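Local coordinates for protein SPCU (Pseudomonas aeruginosa, PDB 4AKX) that probably acts as the type III secretion chaperone of the phospholipase toxin ExoU, with which it forms a heterodimeric complex, at residues 2-8 with 97-101; 35-40 with 89-93. All coordinates share one frame; numbering follows the deposited sequence.

How the contacts relate
Both contacts lie toward the periphery of the chain and are partly buried, their centres about 13 Å apart. Contact 1 joins the first and last helices through an indole, aliphatic groups and a pair of amides; Trp5 and Leu100 are buried, Gln8 exposed. Contact 2 joins two neighbouring antiparallel strands by backbone bonds, with a salt bridge at the turn end; Gly39, Trp40 and Ala90 are buried, while Asp92 of the salt bridge is exposed. Contact 2 is nested within the chain loop that contact 1 closes, and strand 83-91 leads to helix 97-118. They touch directly: Leu100 CD2 is 3.4 Å from Ala90 CB, and Ile2 packs on the indole of Trp40.

Contact 1 (2-8 with 97-101); sequences IDTWLAQ and VDALN
In the compact alpha/beta fold of this chaperone, whose helix and strand order is consistent with the class I type III secretion chaperones, the short N-terminal helix meets the start of the long C-terminal helix where Trp5 lies against Leu100. The axes of 2-7 and 97-101 come within 9.5 Å and cross at -67°, and the contact is carried mainly by Trp5, Val97, Leu100 and Asn101. CG of Trp5 stands anti to its own backbone N (chi1 180°), which carries the indole across to the other helix. There Leu100 CB sits over one face, 3.6 Å from the centroid of the five-membered ring, a CH-pi contact, and Leu100 CD1 lies 3.5 Å from Trp5 CB. The same methyl meets Ile2 CD1 at 3.9 Å. One turn back, Val97 CG2 rests against Thr4 OG1, at 3.6 Å, and the backbone N of Trp5.

The polar edge of the contact gathers on Asn101. Trp5 NE1 donates to Asn101 OD1 over 2.9 Å by a bent bond, coming from well above the carbonyl plane, 60° out of it. Gln8, its chain extended beyond CG, comes to meet Asn101 from the opposite direction and adds a weak bond from NE2 to the same Asn101 OD1 at 3.1 Å; the two amides are nearly coplanar. One oxygen thus takes two N-H groups, the stronger from mid-helix Trp5 and the weaker from Gln8.

Trp9 packs edge-to-face on Trp5, and beneath the helices runs strand 39-48, whose Phe42 meets the Trp5 ring and also touches Ile2 and Leu100.

Contact 2 (35-40 with 89-93); sequences RLEGGW and EARDG
With CG of Arg35 anti to the backbone N (chi1 165°) and the chain bent one bond further on (chi2 66°), the guanidinium swings toward Asp92, whose own CG lies anti to its carbonyl carbon (chi1 -56°). They meet beside the tight turn of the beta hairpin 31-35/39-48, where strand 39-48 pairs antiparallel with the end of strand 83-91 in the antiparallel sheet. Trp40 and Ala90 are the hydrogen-bonded pair: Trp40 N gives to Ala90 O at 2.7 Å and Ala90 N to Trp40 O at 2.8 Å. Gly39 and Arg91 make the next, non-hydrogen-bonded pair, and beyond it Asp92 N reaches Gly38 O over 3.2 Å, carrying the pairing past the strand ends. Ala90 turns its methyl toward Leu100 and Leu103 of helix 97-118, while Arg91 packs on Arg91 of a second copy of this protein. On the way to Asp92, Arg35 CD passes over one face of the Trp40 ring. The salt bridge is end-on and sits close to the guanidinium plane: NH1 and NH2 of Arg35 both grip Asp92 OD2, at 2.9 and 3.0 Å, and NH1 adds a weak bond to Asp92 OD1.

Contact 1 (2-8 with 97-101)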
loop_
_atom_site.group_PDB
_atom_site.type_symbol
_atom_site.label_atom_id
_atom_site.label_comp_id
_atom_site.label_asym_id
_atom_site.label_seq_id
_atom_site.Cartn_x
_atom_site.Cartn_y
_atom_site.Cartn_z
ATOM N N ILE A 2 -16.291 -18.021 -18.793
ATOM C CA ILE A 2 -14.931 -18.377 -18.359
ATOM C C ILE A 2 -14.377 -19.575 -19.162
ATOM O O ILE A 2 -13.213 -19.591 -19.577
ATOM C CB ILE A 2 -14.883 -18.686 -16.836
ATOM C CG1 ILE A 2 -13.454 -18.941 -16.375
ATOM C CG2 ILE A 2 -15.785 -19.858 -16.467
ATOM C CD1 ILE A 2 -12.637 -17.669 -16.279
ATOM N N ASP A 3 -15.238 -20.563 -19.381
ATOM C CA ASP A 3 -14.911 -21.762 -20.120
ATOM C C ASP A 3 -14.544 -21.471 -21.576
ATOM O O ASP A 3 -13.689 -22.122 -22.155
ATOM C CB ASP A 3 -16.105 -22.709 -20.045
ATOM C CG ASP A 3 -15.780 -24.110 -20.510
ATOM O OD1 ASP A 3 -14.694 -24.660 -20.182
ATOM O OD2 ASP A 3 -16.656 -24.679 -21.184
ATOM N N THR A 4 -15.176 -20.481 -22.172
ATOM C CA THR A 4 -14.728 -20.033 -23.483
ATOM C C THR A 4 -13.494 -19.123 -23.452
ATOM O O THR A 4 -12.818 -18.970 -24.461
ATOM C CB THR A 4 -15.830 -19.338 -24.284
ATOM O OG1 THR A 4 -15.234 -18.695 -25.411
ATOM C CG2 THR A 4 -16.526 -18.305 -23.444
ATOM N N TRP A 5 -13.223 -18.492 -22.317
ATOM C CA TRP A 5 -11.953 -17.821 -22.124
ATOM C C TRP A 5 -10.825 -18.814 -22.060
ATOM O O TRP A 5 -9.821 -18.684 -22.753
ATOM C CB TRP A 5 -11.989 -17.005 -20.855
ATOM C CG TRP A 5 -10.696 -16.277 -20.582
ATOM C CD1 TRP A 5 -10.163 -15.194 -21.280
ATOM C CD2 TRP A 5 -9.738 -16.551 -19.516
ATOM N NE1 TRP A 5 -8.967 -14.809 -20.735
ATOM C CE2 TRP A 5 -8.662 -15.578 -19.671
ATOM C CE3 TRP A 5 -9.675 -17.468 -18.477
ATOM C CZ2 TRP A 5 -7.578 -15.550 -18.823
ATOM C CZ3 TRP A 5 -8.567 -17.444 -17.633
ATOM C CH2 TRP A 5 -7.542 -16.509 -17.803
ATOM N N LEU A 6 -10.984 -19.817 -21.212
ATOM C CA LEU A 6 -10.113 -20.985 -21.237
ATOM C C LEU A 6 -9.953 -21.574 -22.646
ATOM O O LEU A 6 -8.837 -21.748 -23.131
ATOM C CB LEU A 6 -10.659 -22.057 -20.302
ATOM C CG LEU A 6 -10.404 -21.849 -18.816
ATOM C CD1 LEU A 6 -11.086 -22.949 -18.029
ATOM C CD2 LEU A 6 -8.923 -21.840 -18.493
ATOM N N ALA A 7 -11.081 -21.874 -23.290
ATOM C CA ALA A 7 -11.098 -22.640 -24.526
ATOM C C ALA A 7 -9.976 -22.246 -25.498
ATOM O O ALA A 7 -9.427 -23.097 -26.188
ATOM C CB ALA A 7 -12.451 -22.521 -25.192
ATOM N N GLN A 8 -9.608 -20.973 -25.510
ATOM C CA GLN A 8 -8.631 -20.475 -26.478
ATOM C C GLN A 8 -7.195 -20.988 -26.277
ATOM O O GLN A 8 -6.284 -20.608 -27.015
ATOM C CB GLN A 8 -8.652 -18.931 -26.543
ATOM C CG GLN A 8 -8.213 -18.223 -25.269
ATOM C CD GLN A 8 -8.558 -16.740 -25.260
ATOM O OE1 GLN A 8 -9.085 -16.190 -26.230
ATOM N NE2 GLN A 8 -8.256 -16.087 -24.153
ATOM N N VAL A 97 -14.860 -12.888 -22.674
ATOM C CA VAL A 97 -13.512 -13.226 -23.165
ATOM C C VAL A 97 -12.579 -12.015 -23.312
ATOM O O VAL A 97 -11.517 -11.968 -22.685
ATOM C CB VAL A 97 -13.545 -14.051 -24.479
ATOM C CG1 VAL A 97 -12.138 -14.219 -25.053
ATOM C CG2 VAL A 97 -14.193 -15.408 -24.242
ATOM N N ASP A 98 -12.973 -11.040 -24.129
ATOM C CA ASP A 98 -12.144 -9.848 -24.343
ATOM C C ASP A 98 -11.827 -9.195 -22.993
ATOM O O ASP A 98 -10.668 -8.913 -22.674
ATOM C CB ASP A 98 -12.830 -8.854 -25.293
ATOM C CG ASP A 98 -13.203 -9.485 -26.669
ATOM O OD1 ASP A 98 -13.082 -10.734 -26.836
ATOM O OD2 ASP A 98 -13.625 -8.722 -27.585
ATOM N N ALA A 99 -12.848 -9.034 -22.167
ATOM C CA ALA A 99 -12.658 -8.422 -20.869
ATOM C C ALA A 99 -11.712 -9.187 -19.961
ATOM O O ALA A 99 -10.855 -8.569 -19.323
ATOM C CB ALA A 99 -13.988 -8.189 -20.186
ATOM N N LEU A 100 -11.872 -10.511 -19.868
ATOM C CA LEU A 100 -10.922 -11.347 -19.077
ATOM C C LEU A 100 -9.510 -11.251 -19.616
ATOM O O LEU A 100 -8.562 -11.113 -18.860
ATOM C CB LEU A 100 -11.341 -12.816 -19.014
ATOM C CG LEU A 100 -12.733 -13.075 -18.451
ATOM C CD1 LEU A 100 -13.116 -14.533 -18.606
ATOM C CD2 LEU A 100 -12.788 -12.663 -16.996
ATOM N N ASN A 101 -9.378 -11.275 -20.935
ATOM C CA ASN A 101 -8.095 -11.028 -21.548
ATOM C C ASN A 101 -7.434 -9.732 -21.128
ATOM O O ASN A 101 -6.213 -9.698 -20.950
ATOM C CB ASN A 101 -8.200 -11.129 -23.045
ATOM C CG ASN A 101 -8.154 -12.532 -23.491
ATOM O OD1 ASN A 101 -7.556 -13.366 -22.822
ATOM N ND2 ASN A 101 -8.839 -12.839 -24.562
#

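Contact 2 (35-40 with 89-93)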
loop_
_atom_site.group_PDB
_atom_site.type_symbol
_atom_site.label_atom_id
_atom_site.label_comp_id
_atom_site.label_asym_id
_atom_site.label_seq_id
_atom_site.Cartn_x
_atom_site.Cartn_y
_atom_site.Cartn_z
ATOM N N ARG A 35 -12.472 -19.425 -6.891
ATOM C CA ARG A 35 -13.833 -19.270 -7.356
ATOM C C ARG A 35 -14.741 -18.774 -6.236
ATOM O O ARG A 35 -14.582 -19.157 -5.075
ATOM C CB ARG A 35 -14.337 -20.574 -7.969
ATOM C CG ARG A 35 -15.843 -20.654 -8.174
ATOM C CD ARG A 35 -16.372 -19.662 -9.206
ATOM N NE ARG A 35 -17.739 -19.999 -9.623
ATOM C CZ ARG A 35 -18.411 -19.395 -10.603
ATOM N NH1 ARG A 35 -17.871 -18.389 -11.276
ATOM N NH2 ARG A 35 -19.635 -19.794 -10.912
ATOM N N LEU A 36 -15.684 -17.907 -6.601
ATOM C CA LEU A 36 -16.465 -17.134 -5.632
ATOM C C LEU A 36 -17.938 -17.468 -5.659
ATOM O O LEU A 36 -18.329 -18.580 -6.026
ATOM C CB LEU A 36 -16.282 -15.629 -5.863
ATOM C CG LEU A 36 -14.918 -15.105 -5.447
ATOM C CD1 LEU A 36 -14.832 -13.600 -5.629
ATOM C CD2 LEU A 36 -14.609 -15.526 -4.012
ATOM N N GLU A 37 -18.752 -16.505 -5.227
ATOM C CA GLU A 37 -20.195 -16.668 -5.216
ATOM C C GLU A 37 -20.714 -16.703 -6.644
ATOM O O GLU A 37 -21.379 -17.658 -7.055
ATOM C CB GLU A 37 -20.861 -15.527 -4.430
ATOM C CG GLU A 37 -22.392 -15.489 -4.517
ATOM C CD GLU A 37 -23.055 -16.752 -3.969
ATOM O OE1 GLU A 37 -22.751 -17.160 -2.810
ATOM O OE2 GLU A 37 -23.887 -17.335 -4.699
ATOM N N GLY A 38 -20.391 -15.659 -7.400
ATOM C CA GLY A 38 -20.846 -15.542 -8.772
ATOM C C GLY A 38 -19.776 -14.871 -9.583
ATOM O O GLY A 38 -20.001 -13.818 -10.183
ATOM N N GLY A 39 -18.594 -15.474 -9.571
ATOM C CA GLY A 39 -17.441 -14.917 -10.257
ATOM C C GLY A 39 -16.148 -15.557 -9.818
ATOM O O GLY A 39 -16.106 -16.255 -8.810
ATOM N N TRP A 40 -15.098 -15.331 -10.597
ATOM C CA TRP A 40 -13.766 -15.820 -10.283
ATOM C C TRP A 40 -12.879 -14.674 -9.836
ATOM O O TRP A 40 -13.101 -13.532 -10.211
ATOM C CB TRP A 40 -13.169 -16.457 -11.516
ATOM C CG TRP A 40 -13.819 -17.752 -11.911
ATOM C CD1 TRP A 40 -14.996 -17.937 -12.645
ATOM C CD2 TRP A 40 -13.310 -19.089 -11.665
ATOM N NE1 TRP A 40 -15.243 -19.278 -12.839
ATOM C CE2 TRP A 40 -14.274 -20.018 -12.265
ATOM C CE3 TRP A 40 -12.185 -19.600 -11.027
ATOM C CZ2 TRP A 40 -14.107 -21.380 -12.199
ATOM C CZ3 TRP A 40 -12.028 -20.978 -10.957
ATOM C CH2 TRP A 40 -12.962 -21.850 -11.536
ATOM N N GLU A 89 -11.219 -9.045 -10.133
ATOM C CA GLU A 89 -12.393 -9.816 -9.819
ATOM C C GLU A 89 -13.219 -9.912 -11.070
ATOM O O GLU A 89 -13.735 -8.914 -11.565
ATOM C CB GLU A 89 -13.175 -9.096 -8.718
ATOM C CG GLU A 89 -14.624 -9.500 -8.573
ATOM C CD GLU A 89 -14.787 -10.971 -8.246
ATOM O OE1 GLU A 89 -13.806 -11.723 -8.458
ATOM O OE2 GLU A 89 -15.887 -11.375 -7.781
ATOM N N ALA A 90 -13.310 -11.110 -11.615
ATOM C CA ALA A 90 -14.144 -11.348 -12.793
ATOM C C ALA A 90 -15.488 -11.915 -12.394
ATOM O O ALA A 90 -15.557 -12.983 -11.781
ATOM C CB ALA A 90 -13.444 -12.298 -13.729
ATOM N N ARG A 91 -16.553 -11.191 -12.725
ATOM C CA ARG A 91 -17.913 -11.656 -12.426
ATOM C C ARG A 91 -18.469 -12.460 -13.581
ATOM O O ARG A 91 -18.150 -12.190 -14.739
ATOM C CB ARG A 91 -18.853 -10.482 -12.118
ATOM C CG ARG A 91 -18.587 -9.818 -10.724
ATOM C CD ARG A 91 -19.611 -8.718 -10.494
ATOM N NE ARG A 91 -19.138 -7.397 -10.974
ATOM C CZ ARG A 91 -19.945 -6.385 -11.302
ATOM N NH1 ARG A 91 -21.281 -6.532 -11.231
ATOM N NH2 ARG A 91 -19.413 -5.226 -11.720
ATOM N N ASP A 92 -19.298 -13.452 -13.262
ATOM C CA ASP A 92 -20.175 -14.069 -14.260
ATOM C C ASP A 92 -21.245 -13.048 -14.660
ATOM O O ASP A 92 -21.526 -12.098 -13.917
ATOM C CB ASP A 92 -20.821 -15.356 -13.723
ATOM C CG ASP A 92 -19.792 -16.385 -13.242
ATOM O OD1 ASP A 92 -18.582 -16.223 -13.525
ATOM O OD2 ASP A 92 -20.202 -17.363 -12.575
ATOM N N GLY A 93 -21.824 -13.233 -15.836
ATOM C CA GLY A 93 -22.653 -12.200 -16.426
ATOM C C GLY A 93 -21.762 -11.111 -16.972
ATOM O O GLY A 93 -21.172 -11.262 -18.034
#